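Local coordinates for protein transcriptional regulator (Streptococcus pneumoniae, PDB 2GNP) that probably regulates transcription, its sugar-binding-type domain with a Rossmann-like fold being consistent with control by a sugar or sugar phosphate effector, at residues F86-G91 with T118-T123; I61-G66 with I153-I158. All coordinates share one frame; numbering follows the deposited sequence.

Contact 1 of 2, residues F86-G91 with T118-T123; sequences FYPLAG and TFMNAT
Pro88 packs against Met120 where strand 85-88 and its edge neighbour 116-117, parallel strands of a Rossmann-like alpha/beta domain, run out into loops. Strand 85-88 is followed by the loop residues 89-91, and 118-123 continues from strand 116-117. Parallel pairing persists in one bond, from Thr118 N to Phe86 O at 3.0 Å, with an N-H...O angle of 167°. Beyond it side chains take over.

Met120, a selenomethionine, packs along the loop side of Pro88. Its CB lies 3.7 Å from Pro88 CB and almost as near Pro88 CG. Met120 CG stands anti to the backbone N (chi1 174°) and comes within 4.0 Å of Gly91 CA. SE lies near the water that binds Gly91 N. The bends at chi2 and chi3 bring the chain back to Pro88, with Met120 CE 4.0 Å from Pro88 CG. Thus CB and CE both touch the proline ring, while CG touches the glycine backbone. Leu144 of helix 142-147 packs on Pro88, Thr118 and Met120.

At the other end of the proline ring, Pro88 CD meets the carbonyl of Thr118. The Thr118 side chain reaches two neighbours: CG2 touches Pro88 CD, and OG1 lies obliquely beside the Tyr87 ring, 3.5 Å from Tyr87 CE2. Further along, one water spans the two loops. It accepts from Gly91 N at 2.9 Å and donates a weak, 3.4 Å bond to Ala122 O.

Contact 2 of 2, residues I61-G66 with I153-I158; sequences IGFSWG and IAVVGI
Ile61 lies beside Ile153, both side chains pointing the same way, with Ile61 CG1 4.0 Å from Ile153 CB. At Gly62 the backbone bonds to both sides of Ala154. Gly62 N donates to Ile153 O at 2.9 Å, and Gly62 O accepts from Val155 N at 2.8 Å. This is parallel pairing of strands 60-63 and 153-160, inside the central sheet of the Rossmann-like fold.

Phe63 lays one ring face against Val155. Val155 CB sits over the ring centre, 3.8 Å from the centroid and 11° off the normal, in a CH-pi contact. Val155 CG2 reaches Phe63 CE1 on the same face. Leu51 and Leu69, from helices 36-54 and 67-75, touch both residues.

Ser64 N donates to Val155 O at 3.0 Å, the last direct backbone bond of the pair. Ser64 CB then meets Val156 CG1. Its OG stands anti to the backbone N (chi1 -166°) and bonds to a water that donates to Gly157 O. At Trp65 the chains are bridged by a second water, which donates to Trp65 O at 2.6 Å and accepts from Gly157 N.

Overall arrangement
Both contacts belong to one sheet, in which strands 85-88 and 60-63 are neighbours. The centre of contact 2 is about 5 Å from the centre of the chain, that of contact 1 about 14 Å. Contact 1 is nested in sequence within the loop that contact 2 closes. Tyr87 N with Ile61 O and Leu89 N with Phe63 O are probable hydrogen bonds joining them, and Leu89 CD1 packs 3.5 Å from Val156 CG1. Contact 2 is regular strand pairing with Ile61, Phe63, Ile153 and Val155 on one face of the sheet. Contact 1 is also mainly buried, but joins a strand end to a loop, with Thr118 and Phe119 at its more exposed side. Both end in water bridges.

Contact 1 of 2, residues F86-G91 with T118-T123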
ATOM      1  N   PHE A  86      -2.583 -13.315  -9.096  1.00 11.67           N
ATOM      2  CA  PHE A  86      -1.946 -12.380  -8.138  1.00 10.20           C
ATOM      3  C   PHE A  86      -0.609 -11.928  -8.737  1.00 11.33           C
ATOM      4  O   PHE A  86       0.125 -12.752  -9.274  1.00 11.86           O
ATOM      5  CB  PHE A  86      -1.656 -13.152  -6.820  1.00 11.41           C
ATOM      6  CG  PHE A  86      -2.931 -13.446  -6.039  1.00 11.06           C
ATOM      7  CD1 PHE A  86      -3.495 -14.735  -6.035  1.00 10.34           C
ATOM      8  CD2 PHE A  86      -3.623 -12.407  -5.422  1.00 11.02           C
ATOM      9  CE1 PHE A  86      -4.722 -14.937  -5.411  1.00 13.58           C
ATOM     10  CE2 PHE A  86      -4.798 -12.621  -4.697  1.00 11.66           C
ATOM     11  CZ  PHE A  86      -5.350 -13.893  -4.700  1.00 12.43           C
ATOM     12  N   TYR A  87      -0.303 -10.640  -8.556  1.00 10.63           N
ATOM     13  CA  TYR A  87       0.883  -9.972  -9.154  1.00 11.40           C
ATOM     14  C   TYR A  87       1.524  -9.131  -8.039  1.00 10.93           C
ATOM     15  O   TYR A  87       0.849  -8.717  -7.095  1.00 11.78           O
ATOM     16  CB  TYR A  87       0.479  -9.019 -10.283  1.00 12.27           C
ATOM     17  CG  TYR A  87      -0.254  -9.721 -11.393  1.00 12.44           C
ATOM     18  CD1 TYR A  87      -1.635  -9.810 -11.327  1.00 11.23           C
ATOM     19  CD2 TYR A  87       0.431 -10.292 -12.472  1.00 11.93           C
ATOM     20  CE1 TYR A  87      -2.368 -10.489 -12.344  1.00 14.56           C
ATOM     21  CE2 TYR A  87      -0.283 -10.955 -13.498  1.00 14.61           C
ATOM     22  CZ  TYR A  87      -1.684 -11.045 -13.381  1.00 14.02           C
ATOM     23  OH  TYR A  87      -2.388 -11.712 -14.371  1.00 19.16           O
ATOM     24  N   PRO A  88       2.851  -8.879  -8.155  1.00 11.47           N
ATOM     25  CA  PRO A  88       3.531  -7.919  -7.272  1.00 11.34           C
ATOM     26  C   PRO A  88       3.387  -6.525  -7.848  1.00 11.82           C
ATOM     27  O   PRO A  88       3.531  -6.339  -9.079  1.00 12.97           O
ATOM     28  CB  PRO A  88       5.024  -8.371  -7.336  1.00 11.65           C
ATOM     29  CG  PRO A  88       5.196  -8.972  -8.797  1.00 11.78           C
ATOM     30  CD  PRO A  88       3.733  -9.585  -9.080  1.00 10.68           C
ATOM     31  N   LEU A  89       3.104  -5.562  -6.976  1.00 11.73           N
ATOM     32  CA  LEU A  89       3.077  -4.142  -7.358  1.00 11.92           C
ATOM     33  C   LEU A  89       4.499  -3.541  -7.248  1.00 12.75           C
ATOM     34  O   LEU A  89       4.820  -2.534  -7.919  1.00 12.00           O
ATOM     35  CB  LEU A  89       2.143  -3.336  -6.489  1.00  9.82           C
ATOM     36  CG  LEU A  89       0.656  -3.760  -6.657  1.00  9.59           C
ATOM     37  CD1 LEU A  89      -0.066  -3.085  -5.486  1.00 13.21           C
ATOM     38  CD2 LEU A  89       0.116  -3.325  -8.050  1.00 12.65           C
ATOM     39  N   ALA A  90       5.296  -4.119  -6.389  1.00 12.70           N
ATOM     40  CA  ALA A  90       6.607  -3.608  -6.046  1.00 14.94           C
ATOM     41  C   ALA A  90       7.248  -4.638  -5.108  1.00 17.88           C
ATOM     42  O   ALA A  90       6.540  -5.266  -4.290  1.00 19.12           O
ATOM     43  CB  ALA A  90       6.467  -2.246  -5.336  1.00 14.18           C
ATOM     44  N   GLY A  91       8.563  -4.763  -5.219  1.00 18.48           N
ATOM     45  CA  GLY A  91       9.322  -5.596  -4.287  1.00 22.90           C
ATOM     46  C   GLY A  91       9.512  -4.707  -3.062  1.00 25.24           C
ATOM     47  O   GLY A  91       9.435  -3.471  -3.135  1.00 27.09           O
ATOM     48  N   THR A 118       2.380 -14.466 -10.241  1.00 13.50           N
ATOM     49  CA  THR A 118       3.561 -13.886 -10.860  1.00 12.92           C
ATOM     50  C   THR A 118       4.355 -13.291  -9.690  1.00 13.09           C
ATOM     51  O   THR A 118       3.750 -12.701  -8.772  1.00 12.67           O
ATOM     52  CB  THR A 118       3.100 -12.747 -11.816  1.00 13.44           C
ATOM     53  OG1 THR A 118       2.361 -13.254 -12.945  1.00 15.01           O
ATOM     54  CG2 THR A 118       4.280 -11.973 -12.339  1.00 14.16           C
ATOM     55  N   PHE A 119       5.686 -13.493  -9.694  1.00 13.43           N
ATOM     56  CA  PHE A 119       6.545 -13.080  -8.591  1.00 14.53           C
ATOM     57  C   PHE A 119       7.455 -11.955  -9.046  1.00 15.72           C
ATOM     58  O   PHE A 119       7.639 -11.790 -10.239  1.00 16.68           O
ATOM     59  CB  PHE A 119       7.359 -14.262  -8.086  1.00 14.96           C
ATOM     60  CG  PHE A 119       6.500 -15.297  -7.424  1.00 14.60           C
ATOM     61  CD1 PHE A 119       6.222 -16.503  -8.091  1.00 16.81           C
ATOM     62  CD2 PHE A 119       5.933 -15.060  -6.161  1.00 18.58           C
ATOM     63  CE1 PHE A 119       5.399 -17.473  -7.463  1.00 15.50           C
ATOM     64  CE2 PHE A 119       5.105 -16.041  -5.533  1.00 15.95           C
ATOM     65  CZ  PHE A 119       4.850 -17.227  -6.221  1.00 12.18           C
HETATM   66  N   MSE A 120       7.950 -11.180  -8.077  1.00 16.87           N
HETATM   67  CA  MSE A 120       8.907 -10.108  -8.354  1.00 18.76           C
HETATM   68  C   MSE A 120      10.328 -10.695  -8.221  1.00 19.12           C
HETATM   69  O   MSE A 120      10.719 -11.170  -7.174  1.00 20.74           O
HETATM   70  CB  MSE A 120       8.694  -8.902  -7.426  1.00 17.00           C
HETATM   71  CG  MSE A 120       9.758  -7.800  -7.560  1.00 19.93           C
HETATM   72 SE   MSE A 120       9.727  -7.086  -9.392  0.75 21.85          SE
HETATM   73  CE  MSE A 120       8.002  -6.239  -9.346  1.00 20.84           C
ATOM     74  N   ASN A 121      11.066 -10.663  -9.330  1.00 21.72           N
ATOM     75  CA  ASN A 121      12.425 -11.175  -9.412  1.00 23.28           C
ATOM     76  C   ASN A 121      13.485 -10.024  -9.248  1.00 23.39           C
ATOM     77  O   ASN A 121      14.559 -10.201  -8.621  1.00 26.04           O
ATOM     78  CB  ASN A 121      12.563 -11.909 -10.773  1.00 25.46           C
ATOM     79  CG  ASN A 121      13.463 -13.167 -10.719  1.00 30.45           C
ATOM     80  OD1 ASN A 121      13.720 -13.729  -9.643  1.00 36.39           O
ATOM     81  ND2 ASN A 121      13.918 -13.640 -11.918  1.00 32.92           N
ATOM     82  N   ALA A 122      13.150  -8.836  -9.752  1.00 21.20           N
ATOM     83  CA  ALA A 122      14.097  -7.685  -9.788  1.00 20.19           C
ATOM     84  C   ALA A 122      14.091  -6.939  -8.481  1.00 18.85           C
ATOM     85  O   ALA A 122      13.039  -6.838  -7.826  1.00 20.58           O
ATOM     86  CB  ALA A 122      13.734  -6.729 -10.914  1.00 19.21           C
ATOM     87  N   THR A 123      15.271  -6.404  -8.128  1.00 18.71           N
ATOM     88  CA  THR A 123      15.464  -5.515  -6.982  1.00 18.00           C
ATOM     89  C   THR A 123      14.701  -4.204  -7.188  1.00 16.35           C
ATOM     90  O   THR A 123      14.674  -3.657  -8.308  1.00 15.94           O
ATOM     91  CB  THR A 123      16.988  -5.187  -6.870  1.00 19.78           C
ATOM     92  OG1 THR A 123      17.711  -6.419  -6.669  1.00 23.71           O
ATOM     93  CG2 THR A 123      17.255  -4.302  -5.727  1.00 23.36           C
TER
HETATM   94  O   HOH W   1      10.611  -4.455  -7.299  1.00 18.46           O

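Contact 2 of 2, residues I61-G66 with I153-I158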
ATOM      1  N   ILE A  61      -5.131  -9.242  -9.249  1.00 11.36           N
ATOM      2  CA  ILE A  61      -4.988  -8.575  -7.975  1.00 11.48           C
ATOM      3  C   ILE A  61      -3.497  -8.330  -7.708  1.00 11.77           C
ATOM      4  O   ILE A  61      -2.718  -9.290  -7.725  1.00 11.70           O
ATOM      5  CB  ILE A  61      -5.643  -9.408  -6.815  1.00 12.94           C
ATOM      6  CG1 ILE A  61      -7.151  -9.647  -7.062  1.00 12.88           C
ATOM      7  CG2 ILE A  61      -5.396  -8.757  -5.472  1.00 12.67           C
ATOM      8  CD1 ILE A  61      -7.768 -10.810  -6.239  1.00 15.96           C
ATOM      9  N   GLY A  62      -3.131  -7.068  -7.474  1.00 10.15           N
ATOM     10  CA  GLY A  62      -1.717  -6.694  -7.124  1.00 10.22           C
ATOM     11  C   GLY A  62      -1.513  -6.519  -5.619  1.00 11.14           C
ATOM     12  O   GLY A  62      -2.376  -5.988  -4.950  1.00 11.64           O
ATOM     13  N   PHE A  63      -0.361  -6.966  -5.095  1.00 11.49           N
ATOM     14  CA  PHE A  63      -0.047  -6.744  -3.669  1.00 12.95           C
ATOM     15  C   PHE A  63       1.244  -5.951  -3.578  1.00 14.64           C
ATOM     16  O   PHE A  63       2.157  -6.167  -4.413  1.00 11.66           O
ATOM     17  CB  PHE A  63       0.218  -8.074  -2.961  1.00 12.13           C
ATOM     18  CG  PHE A  63      -0.972  -8.551  -2.170  1.00 12.33           C
ATOM     19  CD1 PHE A  63      -2.126  -8.894  -2.836  1.00 15.26           C
ATOM     20  CD2 PHE A  63      -0.969  -8.546  -0.772  1.00 11.90           C
ATOM     21  CE1 PHE A  63      -3.258  -9.300  -2.121  1.00 13.14           C
ATOM     22  CE2 PHE A  63      -2.119  -8.940  -0.029  1.00 17.56           C
ATOM     23  CZ  PHE A  63      -3.244  -9.323  -0.722  1.00 15.42           C
ATOM     24  N   SER A  64       1.346  -5.100  -2.549  1.00 14.21           N
ATOM     25  CA  SER A  64       2.665  -4.581  -2.131  1.00 16.05           C
ATOM     26  C   SER A  64       3.180  -5.469  -0.960  1.00 17.25           C
ATOM     27  O   SER A  64       2.982  -6.702  -0.916  1.00 15.11           O
ATOM     28  CB  SER A  64       2.625  -3.074  -1.814  1.00 17.65           C
ATOM     29  OG  SER A  64       3.910  -2.533  -1.730  1.00 22.55           O
ATOM     30  N   TRP A  65       3.884  -4.837  -0.022  1.00 18.46           N
ATOM     31  CA  TRP A  65       4.725  -5.560   0.909  1.00 19.33           C
ATOM     32  C   TRP A  65       4.364  -5.062   2.322  1.00 18.78           C
ATOM     33  O   TRP A  65       3.650  -4.067   2.476  1.00 17.16           O
ATOM     34  CB  TRP A  65       6.233  -5.296   0.562  1.00 20.90           C
ATOM     35  CG  TRP A  65       6.662  -3.831   0.745  1.00 22.96           C
ATOM     36  CD1 TRP A  65       6.486  -2.776  -0.106  1.00 26.97           C
ATOM     37  CD2 TRP A  65       7.302  -3.307   1.901  1.00 27.52           C
ATOM     38  NE1 TRP A  65       6.978  -1.613   0.464  1.00 28.96           N
ATOM     39  CE2 TRP A  65       7.494  -1.925   1.697  1.00 28.33           C
ATOM     40  CE3 TRP A  65       7.740  -3.878   3.090  1.00 25.78           C
ATOM     41  CZ2 TRP A  65       8.110  -1.110   2.650  1.00 28.66           C
ATOM     42  CZ3 TRP A  65       8.354  -3.075   4.044  1.00 27.93           C
ATOM     43  CH2 TRP A  65       8.547  -1.708   3.812  1.00 26.58           C
ATOM     44  N   GLY A  66       4.820  -5.777   3.345  1.00 19.49           N
ATOM     45  CA  GLY A  66       4.693  -5.266   4.709  1.00 19.41           C
ATOM     46  C   GLY A  66       3.808  -5.881   5.749  1.00 20.20           C
ATOM     47  O   GLY A  66       3.010  -6.808   5.489  1.00 18.28           O
ATOM     48  N   ILE A 153      -7.790  -5.133  -8.576  1.00 11.56           N
ATOM     49  CA  ILE A 153      -7.663  -4.752  -7.157  1.00 10.70           C
ATOM     50  C   ILE A 153      -6.183  -4.570  -6.892  1.00 10.57           C
ATOM     51  O   ILE A 153      -5.378  -5.257  -7.491  1.00 11.74           O
ATOM     52  CB  ILE A 153      -8.166  -5.854  -6.253  1.00 11.72           C
ATOM     53  CG1 ILE A 153      -9.680  -6.026  -6.465  1.00 14.49           C
ATOM     54  CG2 ILE A 153      -7.778  -5.555  -4.780  1.00 13.53           C
ATOM     55  CD1 ILE A 153     -10.177  -7.310  -5.725  1.00 20.14           C
ATOM     56  N   ALA A 154      -5.859  -3.566  -6.101  1.00 10.63           N
ATOM     57  CA  ALA A 154      -4.485  -3.468  -5.520  1.00 12.16           C
ATOM     58  C   ALA A 154      -4.685  -3.495  -4.016  1.00 11.12           C
ATOM     59  O   ALA A 154      -5.634  -2.894  -3.528  1.00 12.52           O
ATOM     60  CB  ALA A 154      -3.852  -2.182  -5.903  1.00 13.02           C
ATOM     61  N   VAL A 155      -3.758  -4.125  -3.306  1.00 10.33           N
ATOM     62  CA  VAL A 155      -3.743  -4.171  -1.823  1.00 10.95           C
ATOM     63  C   VAL A 155      -2.394  -3.664  -1.403  1.00 11.51           C
ATOM     64  O   VAL A 155      -1.416  -4.294  -1.733  1.00 10.39           O
ATOM     65  CB  VAL A 155      -4.004  -5.591  -1.276  1.00 12.12           C
ATOM     66  CG1 VAL A 155      -4.312  -5.557   0.273  1.00 12.20           C
ATOM     67  CG2 VAL A 155      -5.248  -6.209  -2.045  1.00 13.61           C
ATOM     68  N   VAL A 156      -2.374  -2.579  -0.612  1.00 10.03           N
ATOM     69  CA  VAL A 156      -1.097  -1.897  -0.323  1.00 10.25           C
ATOM     70  C   VAL A 156      -1.053  -1.401   1.152  1.00  9.59           C
ATOM     71  O   VAL A 156      -2.088  -1.122   1.788  1.00 11.19           O
ATOM     72  CB  VAL A 156      -0.877  -0.674  -1.256  1.00  9.75           C
ATOM     73  CG1 VAL A 156      -0.912  -1.092  -2.724  1.00 12.03           C
ATOM     74  CG2 VAL A 156      -1.876   0.481  -0.943  1.00 11.40           C
ATOM     75  N   GLY A 157       0.143  -1.369   1.697  1.00 10.98           N
ATOM     76  CA  GLY A 157       0.399  -0.610   2.934  1.00 12.42           C
ATOM     77  C   GLY A 157       0.890   0.797   2.533  1.00 12.90           C
ATOM     78  O   GLY A 157       1.089   1.096   1.339  1.00 14.33           O
ATOM     79  N   ILE A 158       1.101   1.653   3.528  1.00 12.32           N
ATOM     80  CA  ILE A 158       1.619   3.021   3.300  1.00 13.85           C
ATOM     81  C   ILE A 158       2.755   3.179   4.289  1.00 13.73           C
ATOM     82  O   ILE A 158       2.569   2.951   5.506  1.00 14.49           O
ATOM     83  CB  ILE A 158       0.533   4.117   3.547  1.00 13.47           C
ATOM     84  CG1 ILE A 158      -0.586   4.028   2.466  1.00 15.00           C
ATOM     85  CG2 ILE A 158       1.200   5.539   3.571  1.00 12.82           C
ATOM     86  CD1 ILE A 158      -1.867   4.879   2.810  1.00 14.12           C
TER
HETATM   87  O   HOH W   2       3.154   0.184  -0.348  1.00 19.71           O
HETATM   88  O   HOH W   3       2.975  -1.871   1.300  1.00 23.39           O